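Local coordinates for protein sensor histidine kinase CitA (Klebsiella pneumoniae, PDB 1P0Z) that senses citrate in the periplasm through its extracellular PAS domain and, as the kinase of the CitA/CitB two-component system, probably activates CitB by phosphorylation, at residues A[13-16]-A[17-20]; A[24-27]-A[28-32]. All blocks are in the same frame, centred on the assembly; numbering follows the deposited sequence. Where two conformers were deposited one is given.

Contact 1 (A[13-16]-A[17-20]); sequences LIQA and MQIS. With NA (sodium ion), chain L.
The amide of Q18 lies with one face under I14: methyl CG2 sits over that face, 3.6 Å from Q18 OE1, a tentative contact because I14 has two conformers. I14 O is on the same side, nearer Q18 CG. The amide of Q15 is held by partners beyond 13-20: OE1 bonds S48, NE2 bonds Y123 OH and R11 O. One turn along from L13, M17 turns CG beside its backbone N (chi1 -70°), and CG comes 4.1 Å from L13 CD1. All this rides on the N-terminal helix 6-20 of a PAS fold, which lays A16 and I19 on strand 115-124 of the antiparallel sheet. Regular i to i+4 bonds run along it, such as I19 N to Q15 O at 2.9 Å. At the helix end, S20 turns OG between its own N and carbonyl carbon (chi1 66°), bringing it back over the last turn, where A16 O and M17 O each lie 3.0 Å from OG and compete for its single proton. The same S20 OG binds the sodium ion at 2.4 Å; three waters, S106 OG and P107 O complete the site. Water 1, one of the three, also donates to M17 O at 2.9 Å.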
ATOM      1  N   LEU A  13      -2.317   7.593   4.305  1.00 16.29           N
ATOM      2  CA  LEU A  13      -3.539   6.840   4.563  1.00 18.21           C
ATOM      3  C   LEU A  13      -4.650   7.198   3.574  1.00 18.46           C
ATOM      4  O   LEU A  13      -5.319   6.300   3.032  1.00 16.98           O
ATOM      5  CB  LEU A  13      -3.992   7.048   6.012  1.00 18.93           C
ATOM      6  CG  LEU A  13      -5.304   6.361   6.413  1.00 21.12           C
ATOM      7  CD1 LEU A  13      -5.216   4.852   6.151  1.00 22.51           C
ATOM      8  CD2 LEU A  13      -5.574   6.698   7.883  1.00 22.45           C
ATOM      9  N   ILE A  14      -4.809   8.495   3.325  0.50 18.51           N
ATOM     10  CA  ILE A  14      -5.840   8.950   2.397  0.50 19.22           C
ATOM     11  C   ILE A  14      -5.597   8.346   1.036  0.50 18.67           C
ATOM     12  O   ILE A  14      -6.516   7.831   0.420  0.50 17.95           O
ATOM     13  CB  ILE A  14      -5.871  10.504   2.289  0.50 20.34           C
ATOM     14  CG1 ILE A  14      -6.509  11.087   3.553  0.50 21.02           C
ATOM     15  CG2 ILE A  14      -6.639  10.946   1.021  0.50 21.14           C
ATOM     16  CD1 ILE A  14      -7.963  10.656   3.763  0.50 22.56           C
ATOM     17  N   GLN A  15      -4.353   8.385   0.583  1.00 17.34           N
ATOM     18  CA  GLN A  15      -4.008   7.846  -0.736  1.00 17.58           C
ATOM     19  C   GLN A  15      -4.219   6.325  -0.789  1.00 18.24           C
ATOM     20  O   GLN A  15      -4.699   5.796  -1.804  1.00 17.96           O
ATOM     21  CB  GLN A  15      -2.562   8.169  -1.090  1.00 17.68           C
ATOM     22  CG  GLN A  15      -2.392   9.655  -1.400  1.00 18.60           C
ATOM     23  CD  GLN A  15      -0.929  10.003  -1.580  1.00 19.87           C
ATOM     24  OE1 GLN A  15      -0.437  10.042  -2.703  1.00 21.44           O
ATOM     25  NE2 GLN A  15      -0.216  10.229  -0.476  1.00 19.77           N
ATOM     26  N   ALA A  16      -3.882   5.611   0.292  1.00 17.57           N
ATOM     27  CA  ALA A  16      -4.062   4.153   0.260  1.00 18.94           C
ATOM     28  C   ALA A  16      -5.538   3.787   0.203  1.00 18.56           C
ATOM     29  O   ALA A  16      -5.913   2.813  -0.445  1.00 18.15           O
ATOM     30  CB  ALA A  16      -3.426   3.515   1.503  1.00 18.15           C
ATOM     31  N   MET A  17      -6.338   4.545   0.920  1.00 17.42           N
ATOM     32  CA  MET A  17      -7.781   4.314   0.895  1.00 18.12           C
ATOM     33  C   MET A  17      -8.322   4.567  -0.515  1.00 18.59           C
ATOM     34  O   MET A  17      -9.105   3.761  -1.037  1.00 20.17           O
ATOM     35  CB  MET A  17      -8.466   5.189   1.940  1.00 18.67           C
ATOM     36  CG  MET A  17      -8.141   4.706   3.332  1.00 21.70           C
ATOM     37  SD  MET A  17      -8.886   5.708   4.594  1.00 27.37           S
ATOM     38  CE  MET A  17     -10.603   5.336   4.301  1.00 29.28           C
ATOM     39  N   GLN A  18      -7.907   5.665  -1.131  1.00 18.69           N
ATOM     40  CA  GLN A  18      -8.385   6.007  -2.466  1.00 19.84           C
ATOM     41  C   GLN A  18      -7.982   4.966  -3.488  1.00 18.93           C
ATOM     42  O   GLN A  18      -8.795   4.536  -4.307  1.00 20.51           O
ATOM     43  CB  GLN A  18      -7.826   7.370  -2.892  1.00 19.78           C
ATOM     44  CG  GLN A  18      -8.445   8.484  -2.130  1.00 21.02           C
ATOM     45  CD  GLN A  18      -7.829   9.815  -2.457  1.00 24.85           C
ATOM     46  OE1 GLN A  18      -6.605   9.966  -2.449  1.00 25.35           O
ATOM     47  NE2 GLN A  18      -8.669  10.796  -2.728  1.00 25.08           N
ATOM     48  N   ILE A  19      -6.720   4.547  -3.453  1.00 16.81           N
ATOM     49  CA  ILE A  19      -6.251   3.594  -4.440  1.00 18.31           C
ATOM     50  C   ILE A  19      -6.927   2.251  -4.236  1.00 18.38           C
ATOM     51  O   ILE A  19      -7.371   1.601  -5.216  1.00 18.87           O
ATOM     52  CB  ILE A  19      -4.717   3.420  -4.342  1.00 18.39           C
ATOM     53  CG1 ILE A  19      -4.044   4.742  -4.714  1.00 19.06           C
ATOM     54  CG2 ILE A  19      -4.255   2.267  -5.212  1.00 18.86           C
ATOM     55  CD1 ILE A  19      -2.548   4.725  -4.502  1.00 20.96           C
ATOM     56  N   SER A  20      -7.048   1.818  -2.974  1.00 17.63           N
ATOM     57  CA  SER A  20      -7.617   0.485  -2.735  1.00 18.90           C
ATOM     58  C   SER A  20      -9.083   0.365  -3.138  1.00 20.37           C
ATOM     59  O   SER A  20      -9.572  -0.739  -3.345  1.00 20.30           O
ATOM     60  CB  SER A  20      -7.469   0.073  -1.249  1.00 18.39           C
ATOM     61  OG  SER A  20      -8.242   0.909  -0.408  1.00 17.86           O
TER
HETATM   62 NA    NA L1633      -9.746   0.221   1.342  1.00 19.11          NA
HETATM   63  O   HOH W   1     -10.742   2.315   0.837  1.00 20.21           O
HETATM   64  O   HOH W   2     -11.119   0.203   3.445  1.00 22.98           O
HETATM   65  O   HOH W   3     -11.829  -0.762   0.417  1.00 24.93           O

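Contact 2 (A[24-27]-A[28-32]); sequences ELVE and AVQKR
E27 and K31 meet in an i to i+4 salt bridge on an exposed face near the C-terminal end of helix 23-30, a short helix of the PAS fold that closes with a Schellman motif. K31 NZ stands 2.6 Å from E27 OE2, coming from above the carboxylate, 63° out of its plane. E27 sends CG anti to its backbone N (chi1 -178°), toward the following turn, and the fully extended lysine crosses it there. Their methylenes meet as well, with K31 CE lying 3.5 Å from E27 CG alongside the ion pair.

On the opposite, buried side, L25 and V29 form the matching apolar pair: L25 CD1 touches V29 CG2 at 4.0 Å. Backbone bonds at the same spacing set both pairs in step, K31 N to E27 O at 3.0 Å and V29 N to L25 O at 2.9 Å.

Further out, the helix packs on the sheet and on helix 34-47. L25, V26 and V29 rest on I108 of strand 101-109, and I116 of strand 115-124 adds to the cover of V26 and V29. A28 packs against I37 and L40 of helix 34-47, where R36 forms a salt bridge with E24. After the last turn R32 takes the left-handed conformation (phi 56°) that ends the Schellman motif, and its guanidinium reaches D57 through NH1 in a further salt bridge. At the turn itself, R32 N makes a weak bond of 3.1 Å to V29 O.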
ATOM      1  N   GLU A  24     -11.206  -0.398 -10.931  1.00 26.33           N
ATOM      2  CA  GLU A  24     -10.268  -1.050 -11.847  1.00 27.82           C
ATOM      3  C   GLU A  24      -9.203  -1.868 -11.124  1.00 27.30           C
ATOM      4  O   GLU A  24      -8.766  -2.932 -11.628  1.00 26.77           O
ATOM      5  CB  GLU A  24      -9.596  -0.019 -12.747  1.00 29.60           C
ATOM      6  CG  GLU A  24     -10.566   0.587 -13.764  1.00 34.98           C
ATOM      7  CD  GLU A  24      -9.864   1.409 -14.822  1.00 37.69           C
ATOM      8  OE1 GLU A  24      -9.510   2.576 -14.563  1.00 40.46           O
ATOM      9  OE2 GLU A  24      -9.658   0.876 -15.924  1.00 40.40           O
ATOM     10  N   LEU A  25      -8.775  -1.388  -9.956  1.00 26.88           N
ATOM     11  CA  LEU A  25      -7.766  -2.139  -9.206  1.00 25.76           C
ATOM     12  C   LEU A  25      -8.412  -3.370  -8.593  1.00 25.86           C
ATOM     13  O   LEU A  25      -7.811  -4.440  -8.578  1.00 26.17           O
ATOM     14  CB  LEU A  25      -7.136  -1.282  -8.089  1.00 25.85           C
ATOM     15  CG  LEU A  25      -6.065  -2.050  -7.295  1.00 25.54           C
ATOM     16  CD1 LEU A  25      -4.907  -2.454  -8.191  1.00 25.78           C
ATOM     17  CD2 LEU A  25      -5.550  -1.140  -6.151  1.00 23.71           C
ATOM     18  N   VAL A  26      -9.635  -3.228  -8.080  1.00 25.30           N
ATOM     19  CA  VAL A  26     -10.328  -4.366  -7.499  1.00 25.76           C
ATOM     20  C   VAL A  26     -10.414  -5.463  -8.571  1.00 26.91           C
ATOM     21  O   VAL A  26     -10.108  -6.618  -8.306  1.00 26.74           O
ATOM     22  CB  VAL A  26     -11.758  -3.980  -7.051  1.00 26.51           C
ATOM     23  CG1 VAL A  26     -12.563  -5.249  -6.706  1.00 26.26           C
ATOM     24  CG2 VAL A  26     -11.703  -3.044  -5.863  1.00 25.12           C
ATOM     25  N   GLU A  27     -10.814  -5.078  -9.782  1.00 28.01           N
ATOM     26  CA  GLU A  27     -10.909  -6.053 -10.876  1.00 30.12           C
ATOM     27  C   GLU A  27      -9.574  -6.677 -11.268  1.00 29.43           C
ATOM     28  O   GLU A  27      -9.486  -7.907 -11.428  1.00 28.93           O
ATOM     29  CB  GLU A  27     -11.539  -5.423 -12.123  1.00 33.13           C
ATOM     30  CG  GLU A  27     -11.689  -6.435 -13.278  1.00 37.89           C
ATOM     31  CD  GLU A  27     -12.394  -5.861 -14.488  1.00 40.37           C
ATOM     32  OE1 GLU A  27     -13.572  -5.473 -14.355  1.00 42.44           O
ATOM     33  OE2 GLU A  27     -11.774  -5.802 -15.571  1.00 42.74           O
ATOM     34  N   ALA A  28      -8.534  -5.850 -11.390  1.00 28.20           N
ATOM     35  CA  ALA A  28      -7.226  -6.348 -11.781  1.00 28.29           C
ATOM     36  C   ALA A  28      -6.687  -7.317 -10.723  1.00 28.17           C
ATOM     37  O   ALA A  28      -6.025  -8.306 -11.057  1.00 27.24           O
ATOM     38  CB  ALA A  28      -6.257  -5.177 -11.999  1.00 27.43           C
ATOM     39  N   VAL A  29      -6.983  -7.056  -9.450  1.00 27.33           N
ATOM     40  CA  VAL A  29      -6.514  -7.949  -8.394  1.00 27.68           C
ATOM     41  C   VAL A  29      -7.273  -9.293  -8.417  1.00 29.60           C
ATOM     42  O   VAL A  29      -6.676 -10.346  -8.221  1.00 30.34           O
ATOM     43  CB  VAL A  29      -6.657  -7.267  -6.995  1.00 27.00           C
ATOM     44  CG1 VAL A  29      -6.419  -8.269  -5.854  1.00 25.88           C
ATOM     45  CG2 VAL A  29      -5.637  -6.124  -6.894  1.00 25.94           C
ATOM     46  N   GLN A  30      -8.586  -9.244  -8.634  0.62 30.46           N
ATOM     47  CA  GLN A  30      -9.412 -10.447  -8.689  0.62 32.32           C
ATOM     48  C   GLN A  30      -8.910 -11.358  -9.797  0.62 32.69           C
ATOM     49  O   GLN A  30      -8.872 -12.575  -9.636  0.62 32.41           O
ATOM     50  CB  GLN A  30     -10.885 -10.083  -8.947  0.62 33.15           C
ATOM     51  CG  GLN A  30     -11.534  -9.373  -7.777  0.62 34.64           C
ATOM     52  CD  GLN A  30     -12.974  -8.970  -8.022  0.62 35.65           C
ATOM     53  OE1 GLN A  30     -13.299  -8.335  -9.032  0.62 35.33           O
ATOM     54  NE2 GLN A  30     -13.846  -9.319  -7.080  0.62 36.07           N
ATOM     55  N   LYS A  31      -8.520 -10.748 -10.914  1.00 32.80           N
ATOM     56  CA  LYS A  31      -8.006 -11.469 -12.083  1.00 33.95           C
ATOM     57  C   LYS A  31      -6.514 -11.796 -12.018  1.00 33.64           C
ATOM     58  O   LYS A  31      -5.990 -12.523 -12.878  1.00 33.09           O
ATOM     59  CB  LYS A  31      -8.246 -10.638 -13.348  1.00 35.73           C
ATOM     60  CG  LYS A  31      -9.701 -10.424 -13.703  1.00 38.53           C
ATOM     61  CD  LYS A  31      -9.827  -9.494 -14.874  1.00 40.90           C
ATOM     62  CE  LYS A  31     -11.284  -9.300 -15.258  1.00 42.80           C
ATOM     63  NZ  LYS A  31     -11.421  -8.295 -16.345  1.00 44.10           N
ATOM     64  N   ARG A  32      -5.842 -11.235 -11.017  1.00 32.78           N
ATOM     65  CA  ARG A  32      -4.409 -11.398 -10.798  1.00 33.05           C
ATOM     66  C   ARG A  32      -3.660 -10.972 -12.052  1.00 33.06           C
ATOM     67  O   ARG A  32      -2.697 -11.613 -12.481  1.00 33.61           O
ATOM     68  CB  ARG A  32      -4.070 -12.848 -10.418  1.00 33.79           C
ATOM     69  CG  ARG A  32      -4.691 -13.308  -9.100  1.00 35.48           C
ATOM     70  CD  ARG A  32      -4.133 -14.667  -8.641  1.00 36.50           C
ATOM     71  NE  ARG A  32      -2.739 -14.604  -8.191  1.00 38.46           N
ATOM     72  CZ  ARG A  32      -2.365 -14.178  -6.983  1.00 38.75           C
ATOM     73  NH1 ARG A  32      -3.284 -13.782  -6.108  1.00 38.44           N
ATOM     74  NH2 ARG A  32      -1.078 -14.157  -6.644  1.00 39.91           N
TER

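Overall arrangement
Contacts 1 and 2 follow each other along the chain, on helices 6-20 and 23-30, with centres about 16 Å apart. Both helices lean on strands 101-109 and 115-124 and on helix 34-47. Contact 1 is the more central, its centre about 8 Å from that of the chain against about 15 Å for contact 2, and the side chain of A16 comes within about 6 Å of that of the citrate-binding K105. Both are partly buried, contact 1 slightly more so, and their polar chemistry differs: contact 1 holds a metal ligand and an amide bonded to other elements, contact 2 ion pairs and a helix cap. They join where I19 O packs against L25 CD2 at 3.4 Å.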